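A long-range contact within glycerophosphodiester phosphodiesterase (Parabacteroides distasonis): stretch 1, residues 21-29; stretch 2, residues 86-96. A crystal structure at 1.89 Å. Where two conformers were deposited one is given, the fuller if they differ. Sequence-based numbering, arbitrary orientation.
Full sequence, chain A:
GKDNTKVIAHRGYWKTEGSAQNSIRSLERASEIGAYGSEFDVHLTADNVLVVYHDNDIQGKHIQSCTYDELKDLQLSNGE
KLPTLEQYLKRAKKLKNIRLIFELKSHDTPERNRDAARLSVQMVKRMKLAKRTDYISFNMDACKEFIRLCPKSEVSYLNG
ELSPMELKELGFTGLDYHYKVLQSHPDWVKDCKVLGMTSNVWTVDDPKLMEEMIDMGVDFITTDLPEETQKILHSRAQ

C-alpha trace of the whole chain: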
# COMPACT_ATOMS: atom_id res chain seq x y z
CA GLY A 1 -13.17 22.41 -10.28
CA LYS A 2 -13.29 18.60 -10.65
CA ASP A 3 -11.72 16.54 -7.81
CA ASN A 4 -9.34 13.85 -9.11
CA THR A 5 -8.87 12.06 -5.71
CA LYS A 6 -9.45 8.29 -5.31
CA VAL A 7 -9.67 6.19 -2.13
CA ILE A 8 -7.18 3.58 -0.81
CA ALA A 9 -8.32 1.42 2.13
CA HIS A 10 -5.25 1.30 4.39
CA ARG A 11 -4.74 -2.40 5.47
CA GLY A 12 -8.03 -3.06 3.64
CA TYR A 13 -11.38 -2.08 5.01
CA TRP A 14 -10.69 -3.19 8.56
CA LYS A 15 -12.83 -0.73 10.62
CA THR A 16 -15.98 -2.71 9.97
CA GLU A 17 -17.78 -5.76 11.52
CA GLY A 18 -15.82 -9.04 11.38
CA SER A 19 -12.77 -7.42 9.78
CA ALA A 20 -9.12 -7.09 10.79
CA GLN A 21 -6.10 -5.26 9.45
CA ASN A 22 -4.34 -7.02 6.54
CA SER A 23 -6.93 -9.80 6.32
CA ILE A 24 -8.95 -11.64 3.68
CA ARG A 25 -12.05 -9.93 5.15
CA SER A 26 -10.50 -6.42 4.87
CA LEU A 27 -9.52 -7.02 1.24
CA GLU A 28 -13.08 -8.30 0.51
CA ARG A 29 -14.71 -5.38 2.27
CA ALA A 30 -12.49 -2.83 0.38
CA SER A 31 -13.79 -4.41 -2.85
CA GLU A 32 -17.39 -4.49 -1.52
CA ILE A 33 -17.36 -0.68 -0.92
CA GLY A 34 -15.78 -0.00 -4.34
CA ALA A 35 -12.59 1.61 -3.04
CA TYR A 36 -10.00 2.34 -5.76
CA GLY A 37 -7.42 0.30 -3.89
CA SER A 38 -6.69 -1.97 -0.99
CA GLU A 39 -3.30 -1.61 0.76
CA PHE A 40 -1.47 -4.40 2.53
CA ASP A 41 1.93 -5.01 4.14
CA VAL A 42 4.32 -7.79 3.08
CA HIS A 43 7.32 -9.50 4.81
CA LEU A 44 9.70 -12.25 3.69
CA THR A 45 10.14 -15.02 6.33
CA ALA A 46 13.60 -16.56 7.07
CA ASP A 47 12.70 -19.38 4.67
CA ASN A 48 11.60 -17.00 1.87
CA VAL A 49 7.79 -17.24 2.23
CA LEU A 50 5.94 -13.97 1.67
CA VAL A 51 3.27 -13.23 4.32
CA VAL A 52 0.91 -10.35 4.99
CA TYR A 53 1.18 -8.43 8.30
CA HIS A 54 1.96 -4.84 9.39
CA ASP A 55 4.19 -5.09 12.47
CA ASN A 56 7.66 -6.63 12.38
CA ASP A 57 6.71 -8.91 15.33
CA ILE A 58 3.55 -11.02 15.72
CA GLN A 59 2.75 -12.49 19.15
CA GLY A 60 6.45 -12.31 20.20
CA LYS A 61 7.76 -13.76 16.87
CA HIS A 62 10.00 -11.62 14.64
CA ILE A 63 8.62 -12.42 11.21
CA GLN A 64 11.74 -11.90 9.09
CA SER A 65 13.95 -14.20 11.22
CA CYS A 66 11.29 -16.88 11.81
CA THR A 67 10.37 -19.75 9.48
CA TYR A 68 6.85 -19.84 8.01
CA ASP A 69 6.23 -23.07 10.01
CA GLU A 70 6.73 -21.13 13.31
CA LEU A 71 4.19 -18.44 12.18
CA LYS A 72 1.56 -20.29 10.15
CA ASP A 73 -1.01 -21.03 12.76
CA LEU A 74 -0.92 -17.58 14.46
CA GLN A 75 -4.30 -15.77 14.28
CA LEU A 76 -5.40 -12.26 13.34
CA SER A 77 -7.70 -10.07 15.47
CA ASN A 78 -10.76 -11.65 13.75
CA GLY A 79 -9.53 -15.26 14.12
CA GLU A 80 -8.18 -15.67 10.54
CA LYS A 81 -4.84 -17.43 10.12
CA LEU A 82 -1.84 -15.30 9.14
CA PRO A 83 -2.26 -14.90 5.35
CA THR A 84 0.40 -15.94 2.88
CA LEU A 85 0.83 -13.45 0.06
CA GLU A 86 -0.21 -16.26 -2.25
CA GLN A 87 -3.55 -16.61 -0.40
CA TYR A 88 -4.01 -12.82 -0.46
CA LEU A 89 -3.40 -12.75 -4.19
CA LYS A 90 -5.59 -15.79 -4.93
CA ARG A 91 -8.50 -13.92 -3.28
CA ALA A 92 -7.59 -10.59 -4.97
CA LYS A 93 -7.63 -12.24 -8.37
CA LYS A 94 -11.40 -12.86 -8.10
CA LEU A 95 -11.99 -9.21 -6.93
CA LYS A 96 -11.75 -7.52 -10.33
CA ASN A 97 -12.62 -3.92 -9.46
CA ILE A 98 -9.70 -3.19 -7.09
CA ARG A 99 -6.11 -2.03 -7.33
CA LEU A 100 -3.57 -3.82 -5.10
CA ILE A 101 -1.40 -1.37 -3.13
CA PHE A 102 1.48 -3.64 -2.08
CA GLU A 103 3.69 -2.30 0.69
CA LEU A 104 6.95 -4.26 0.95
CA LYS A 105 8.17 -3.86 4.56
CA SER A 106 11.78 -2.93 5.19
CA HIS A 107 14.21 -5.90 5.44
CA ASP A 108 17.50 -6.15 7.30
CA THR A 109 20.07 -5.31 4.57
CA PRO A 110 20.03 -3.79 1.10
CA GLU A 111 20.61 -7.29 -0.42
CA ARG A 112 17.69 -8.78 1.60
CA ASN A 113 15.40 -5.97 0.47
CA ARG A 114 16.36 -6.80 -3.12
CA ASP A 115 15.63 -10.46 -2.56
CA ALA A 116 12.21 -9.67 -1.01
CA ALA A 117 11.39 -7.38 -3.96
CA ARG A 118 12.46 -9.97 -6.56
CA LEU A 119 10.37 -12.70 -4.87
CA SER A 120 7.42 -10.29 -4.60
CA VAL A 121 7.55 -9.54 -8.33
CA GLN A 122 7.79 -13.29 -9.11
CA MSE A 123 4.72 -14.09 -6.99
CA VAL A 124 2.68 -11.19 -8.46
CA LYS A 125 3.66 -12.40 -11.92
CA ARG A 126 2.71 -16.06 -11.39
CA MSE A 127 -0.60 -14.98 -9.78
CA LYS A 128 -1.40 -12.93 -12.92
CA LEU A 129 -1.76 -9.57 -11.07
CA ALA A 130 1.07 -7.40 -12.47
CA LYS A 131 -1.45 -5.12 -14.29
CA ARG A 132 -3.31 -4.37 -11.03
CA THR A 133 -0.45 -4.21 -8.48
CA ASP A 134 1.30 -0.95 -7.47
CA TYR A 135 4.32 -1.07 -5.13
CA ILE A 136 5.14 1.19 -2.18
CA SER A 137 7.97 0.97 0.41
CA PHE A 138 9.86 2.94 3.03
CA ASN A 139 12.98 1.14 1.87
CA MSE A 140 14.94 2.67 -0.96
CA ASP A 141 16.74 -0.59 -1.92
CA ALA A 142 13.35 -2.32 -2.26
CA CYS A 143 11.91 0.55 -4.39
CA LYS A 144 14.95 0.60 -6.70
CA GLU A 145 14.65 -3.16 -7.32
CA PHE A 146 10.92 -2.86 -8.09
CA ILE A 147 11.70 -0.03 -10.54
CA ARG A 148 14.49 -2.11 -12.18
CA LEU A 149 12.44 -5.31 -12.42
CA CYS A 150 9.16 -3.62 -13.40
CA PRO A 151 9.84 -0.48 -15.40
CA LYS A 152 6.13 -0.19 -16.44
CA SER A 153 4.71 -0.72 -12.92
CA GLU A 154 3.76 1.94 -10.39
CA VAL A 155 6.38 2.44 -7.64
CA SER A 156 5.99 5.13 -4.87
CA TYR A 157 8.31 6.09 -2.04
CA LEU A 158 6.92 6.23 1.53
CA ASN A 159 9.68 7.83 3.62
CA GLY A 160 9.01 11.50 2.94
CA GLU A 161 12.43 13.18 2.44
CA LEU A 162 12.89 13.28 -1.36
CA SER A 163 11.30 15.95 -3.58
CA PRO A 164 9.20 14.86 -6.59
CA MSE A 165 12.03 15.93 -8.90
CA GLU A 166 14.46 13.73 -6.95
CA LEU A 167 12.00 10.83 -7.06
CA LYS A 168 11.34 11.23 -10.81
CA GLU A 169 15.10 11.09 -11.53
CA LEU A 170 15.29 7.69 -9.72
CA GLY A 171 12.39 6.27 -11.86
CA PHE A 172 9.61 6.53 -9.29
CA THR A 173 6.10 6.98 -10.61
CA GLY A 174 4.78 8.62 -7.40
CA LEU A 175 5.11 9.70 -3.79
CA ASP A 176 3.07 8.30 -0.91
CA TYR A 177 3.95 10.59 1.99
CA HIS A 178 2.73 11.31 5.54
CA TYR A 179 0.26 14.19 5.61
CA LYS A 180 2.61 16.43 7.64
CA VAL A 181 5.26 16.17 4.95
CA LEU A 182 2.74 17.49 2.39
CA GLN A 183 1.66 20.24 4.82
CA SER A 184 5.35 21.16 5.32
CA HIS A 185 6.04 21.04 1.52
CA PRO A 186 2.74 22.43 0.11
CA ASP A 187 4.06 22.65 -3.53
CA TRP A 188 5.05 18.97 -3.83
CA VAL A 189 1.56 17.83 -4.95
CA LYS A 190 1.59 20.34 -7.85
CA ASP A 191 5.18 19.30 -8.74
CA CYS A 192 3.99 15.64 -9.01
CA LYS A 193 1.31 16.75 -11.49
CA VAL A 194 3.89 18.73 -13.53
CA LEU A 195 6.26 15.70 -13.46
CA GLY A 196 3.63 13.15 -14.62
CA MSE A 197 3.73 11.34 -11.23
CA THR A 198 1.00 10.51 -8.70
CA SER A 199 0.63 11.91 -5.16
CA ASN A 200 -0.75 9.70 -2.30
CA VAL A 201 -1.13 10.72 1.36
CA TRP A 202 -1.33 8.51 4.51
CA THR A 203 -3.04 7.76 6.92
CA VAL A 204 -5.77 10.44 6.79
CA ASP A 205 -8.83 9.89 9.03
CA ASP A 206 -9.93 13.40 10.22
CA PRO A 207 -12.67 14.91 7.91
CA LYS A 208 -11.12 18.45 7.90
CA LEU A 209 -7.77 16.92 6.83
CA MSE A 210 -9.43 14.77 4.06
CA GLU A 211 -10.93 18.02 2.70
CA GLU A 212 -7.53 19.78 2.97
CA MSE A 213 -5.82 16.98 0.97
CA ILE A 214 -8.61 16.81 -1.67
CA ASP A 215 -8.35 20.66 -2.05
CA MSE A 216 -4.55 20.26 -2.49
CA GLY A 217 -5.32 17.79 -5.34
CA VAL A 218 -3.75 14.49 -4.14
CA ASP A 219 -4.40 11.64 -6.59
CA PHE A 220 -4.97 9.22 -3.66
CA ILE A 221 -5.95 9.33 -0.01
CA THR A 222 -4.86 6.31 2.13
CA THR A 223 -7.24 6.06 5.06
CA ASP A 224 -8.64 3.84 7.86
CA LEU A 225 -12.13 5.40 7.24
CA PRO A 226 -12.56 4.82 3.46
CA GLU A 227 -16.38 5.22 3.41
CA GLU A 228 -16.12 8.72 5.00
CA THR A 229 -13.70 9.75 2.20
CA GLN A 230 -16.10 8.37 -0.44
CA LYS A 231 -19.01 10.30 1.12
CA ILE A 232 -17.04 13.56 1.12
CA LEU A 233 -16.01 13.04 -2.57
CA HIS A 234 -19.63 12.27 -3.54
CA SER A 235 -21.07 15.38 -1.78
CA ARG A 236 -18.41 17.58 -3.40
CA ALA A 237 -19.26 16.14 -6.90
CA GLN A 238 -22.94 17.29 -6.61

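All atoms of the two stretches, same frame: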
# COMPACT_ATOMS: atom_id res chain seq x y z
N GLN A 21 -7.17 -5.80 10.32
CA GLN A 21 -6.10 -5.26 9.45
C GLN A 21 -5.45 -6.36 8.64
O GLN A 21 -5.21 -7.47 9.16
CB GLN A 21 -5.06 -4.52 10.32
CG GLN A 21 -5.63 -3.28 10.95
CD GLN A 21 -4.70 -2.60 11.94
OE1 GLN A 21 -3.48 -2.77 11.91
NE2 GLN A 21 -5.28 -1.78 12.81
N ASN A 22 -5.15 -6.10 7.36
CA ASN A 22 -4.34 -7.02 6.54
C ASN A 22 -4.89 -8.44 6.44
O ASN A 22 -4.16 -9.44 6.54
CB ASN A 22 -2.87 -7.01 7.02
CG ASN A 22 -2.09 -5.79 6.54
OD1 ASN A 22 -2.13 -5.50 5.38
ND2 ASN A 22 -1.36 -5.11 7.42
N SER A 23 -6.21 -8.52 6.29
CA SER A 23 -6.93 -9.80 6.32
C SER A 23 -7.65 -10.04 4.99
O SER A 23 -7.81 -9.13 4.16
CB SER A 23 -7.95 -9.79 7.48
OG SER A 23 -9.00 -8.88 7.28
N ILE A 24 -8.10 -11.27 4.81
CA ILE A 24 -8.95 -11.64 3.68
C ILE A 24 -10.25 -10.82 3.75
O ILE A 24 -10.66 -10.20 2.75
CB ILE A 24 -9.24 -13.13 3.69
CG1 ILE A 24 -7.92 -13.93 3.45
CG2 ILE A 24 -10.44 -13.46 2.73
CD1 ILE A 24 -7.23 -13.72 2.10
N ARG A 25 -10.83 -10.69 4.96
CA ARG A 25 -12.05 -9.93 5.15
C ARG A 25 -11.86 -8.46 4.78
O ARG A 25 -12.71 -7.90 4.15
CB ARG A 25 -12.52 -10.09 6.60
CG ARG A 25 -13.74 -9.32 7.04
CD ARG A 25 -15.06 -9.73 6.46
NE ARG A 25 -16.15 -9.38 7.39
CZ ARG A 25 -17.46 -9.48 7.14
NH1 ARG A 25 -18.33 -9.15 8.10
NH2 ARG A 25 -17.92 -9.90 5.96
N SER A 26 -10.72 -7.86 5.16
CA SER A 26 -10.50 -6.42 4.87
C SER A 26 -10.33 -6.13 3.37
O SER A 26 -10.82 -5.12 2.87
CB SER A 26 -9.39 -5.81 5.73
OG SER A 26 -8.05 -6.18 5.33
N LEU A 27 -9.66 -7.06 2.68
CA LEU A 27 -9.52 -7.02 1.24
C LEU A 27 -10.92 -7.14 0.58
O LEU A 27 -11.24 -6.36 -0.32
CB LEU A 27 -8.62 -8.15 0.77
CG LEU A 27 -8.49 -8.38 -0.74
CD1 LEU A 27 -7.91 -7.19 -1.43
CD2 LEU A 27 -7.69 -9.64 -0.95
N GLU A 28 -11.72 -8.10 1.04
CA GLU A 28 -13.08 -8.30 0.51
C GLU A 28 -13.96 -7.09 0.74
O GLU A 28 -14.69 -6.65 -0.17
CB GLU A 28 -13.74 -9.53 1.15
CG GLU A 28 -13.12 -10.90 0.78
CD GLU A 28 -13.71 -12.08 1.58
OE1 GLU A 28 -14.30 -11.86 2.67
OE2 GLU A 28 -13.58 -13.24 1.11
N ARG A 29 -13.90 -6.54 1.95
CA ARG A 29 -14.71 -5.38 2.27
C ARG A 29 -14.27 -4.11 1.49
O ARG A 29 -15.14 -3.32 1.07
CB ARG A 29 -14.74 -5.15 3.78
CG ARG A 29 -15.41 -6.26 4.56
CD ARG A 29 -16.96 -6.29 4.47
NE ARG A 29 -17.54 -5.13 5.12
CZ ARG A 29 -18.19 -4.11 4.55
NH1 ARG A 29 -18.47 -4.06 3.25
NH2 ARG A 29 -18.60 -3.12 5.32
N GLU A 86 0.48 -15.45 -1.27
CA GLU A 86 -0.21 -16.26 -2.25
C GLU A 86 -1.71 -16.33 -1.99
O GLU A 86 -2.48 -16.19 -2.93
CB GLU A 86 0.34 -17.67 -2.25
CG GLU A 86 -0.27 -18.61 -3.30
CD GLU A 86 0.19 -20.06 -3.19
OE1 GLU A 86 0.49 -20.53 -2.04
OE2 GLU A 86 0.23 -20.74 -4.27
N GLN A 87 -2.10 -16.61 -0.76
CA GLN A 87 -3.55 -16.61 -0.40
C GLN A 87 -4.21 -15.26 -0.65
O GLN A 87 -5.38 -15.16 -1.12
CB GLN A 87 -3.73 -16.97 1.08
CG GLN A 87 -3.49 -18.46 1.37
CD GLN A 87 -3.16 -18.77 2.80
OE1 GLN A 87 -3.21 -17.89 3.68
NE2 GLN A 87 -2.87 -20.03 3.05
N TYR A 88 -3.49 -14.19 -0.32
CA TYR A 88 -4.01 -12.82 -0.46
C TYR A 88 -4.26 -12.54 -1.91
O TYR A 88 -5.34 -12.04 -2.28
CB TYR A 88 -3.04 -11.77 0.16
CG TYR A 88 -3.75 -10.67 0.93
CD1 TYR A 88 -4.29 -10.92 2.18
CD2 TYR A 88 -3.88 -9.38 0.41
CE1 TYR A 88 -4.95 -9.93 2.92
CE2 TYR A 88 -4.53 -8.38 1.16
CZ TYR A 88 -5.05 -8.66 2.40
OH TYR A 88 -5.74 -7.68 3.10
N LEU A 89 -3.29 -12.92 -2.76
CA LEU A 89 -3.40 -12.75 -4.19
C LEU A 89 -4.42 -13.67 -4.86
O LEU A 89 -5.07 -13.24 -5.81
CB LEU A 89 -2.02 -12.90 -4.85
CG LEU A 89 -1.03 -11.83 -4.34
CD1 LEU A 89 0.29 -12.00 -5.06
CD2 LEU A 89 -1.55 -10.38 -4.43
N LYS A 90 -4.58 -14.90 -4.38
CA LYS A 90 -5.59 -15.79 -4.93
C LYS A 90 -6.98 -15.16 -4.73
O LYS A 90 -7.83 -15.17 -5.63
CB LYS A 90 -5.49 -17.18 -4.28
CG LYS A 90 -6.52 -18.25 -4.72
CD LYS A 90 -6.14 -19.65 -4.19
CE LYS A 90 -7.23 -20.72 -4.40
NZ LYS A 90 -8.53 -20.39 -3.71
N ARG A 91 -7.21 -14.58 -3.55
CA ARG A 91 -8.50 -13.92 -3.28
C ARG A 91 -8.66 -12.64 -4.13
O ARG A 91 -9.70 -12.42 -4.74
CB ARG A 91 -8.65 -13.60 -1.78
CG ARG A 91 -10.05 -13.05 -1.35
CD ARG A 91 -11.12 -14.09 -1.45
NE ARG A 91 -12.47 -13.56 -1.35
CZ ARG A 91 -13.23 -13.13 -2.37
NH1 ARG A 91 -12.79 -13.08 -3.63
NH2 ARG A 91 -14.46 -12.71 -2.12
N ALA A 92 -7.60 -11.84 -4.20
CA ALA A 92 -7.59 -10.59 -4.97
C ALA A 92 -7.84 -10.80 -6.44
O ALA A 92 -8.53 -9.98 -7.08
CB ALA A 92 -6.29 -9.83 -4.75
N LYS A 93 -7.36 -11.92 -6.97
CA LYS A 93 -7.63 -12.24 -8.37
C LYS A 93 -9.12 -12.30 -8.74
O LYS A 93 -9.49 -11.86 -9.82
CB LYS A 93 -6.96 -13.56 -8.79
CG LYS A 93 -7.04 -13.89 -10.31
CD LYS A 93 -6.22 -12.88 -11.14
CE LYS A 93 -6.13 -13.26 -12.60
NZ LYS A 93 -5.52 -12.13 -13.39
N LYS A 94 -9.96 -12.83 -7.86
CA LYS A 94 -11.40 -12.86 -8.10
C LYS A 94 -12.12 -11.50 -7.88
O LYS A 94 -13.28 -11.36 -8.28
CB LYS A 94 -12.06 -13.88 -7.20
CG LYS A 94 -11.52 -15.31 -7.24
CD LYS A 94 -12.42 -16.18 -6.36
CE LYS A 94 -11.73 -17.36 -5.73
NZ LYS A 94 -11.12 -17.02 -4.39
N LEU A 95 -11.45 -10.55 -7.21
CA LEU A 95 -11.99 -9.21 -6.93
C LEU A 95 -11.50 -8.23 -7.99
O LEU A 95 -10.46 -7.54 -7.82
CB LEU A 95 -11.59 -8.77 -5.53
CG LEU A 95 -12.05 -9.65 -4.36
CD1 LEU A 95 -11.30 -9.19 -3.10
CD2 LEU A 95 -13.57 -9.62 -4.16
N LYS A 96 -12.24 -8.15 -9.10
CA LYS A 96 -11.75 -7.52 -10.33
C LYS A 96 -11.67 -5.98 -10.32
O LYS A 96 -10.85 -5.37 -11.01
CB LYS A 96 -12.61 -7.96 -11.53
CG LYS A 96 -12.62 -9.49 -11.80
CD LYS A 96 -11.23 -10.06 -12.10
CE LYS A 96 -11.29 -11.59 -12.46
NZ LYS A 96 -9.94 -12.17 -12.77

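A helix that begins at Ile24 runs beside the helix that carries Tyr88, Arg91 and Ala92, in nearly the same direction, their axes 23° apart and 10.3 Å away at closest approach. The CA atoms nearest each other pair Ile24 with Tyr88, Leu27 with Ala92 and Glu28 with Leu95.

The apolar packing centres on Leu27, whose CA-to-CB bond points toward the second stretch. Its CD2 lies over one face of the Tyr88 ring, 4.2 Å from the centroid, a CH-pi contact that pairs a methyl group with the aromatic cloud. The same CD2 approaches CB of Ala92 at 4.1 Å, where alanine offers only a methyl group, and Leu27 CD2 lies 3.9 Å from Ala92 N. Leu27 CG also meets Leu95 CD1 at 3.8 Å, while Ile24 CD1 packs 4.1 Å from Tyr88 CD1.

Tyrosine suits its place because it combines this broad apolar surface with a polar tip. Tyr88 OH reaches the start of the first helix, 2.7 Å from Ser23 O. There Ser23 and Ser26 brace each other: Ser26 N donates to Ser23 OG (2.9 Å), capping the helix, and Ser23 N donates to Ser26 OG (3.1 Å).

Toward the more exposed side, charge takes over. Arg91 NE donates almost linearly to Glu28 OE2 at 2.7 Å, a salt bridge at the guanidinium edge; NH2 of Arg91 adds a weak bond to Glu28 OE2 at 3.4 Å.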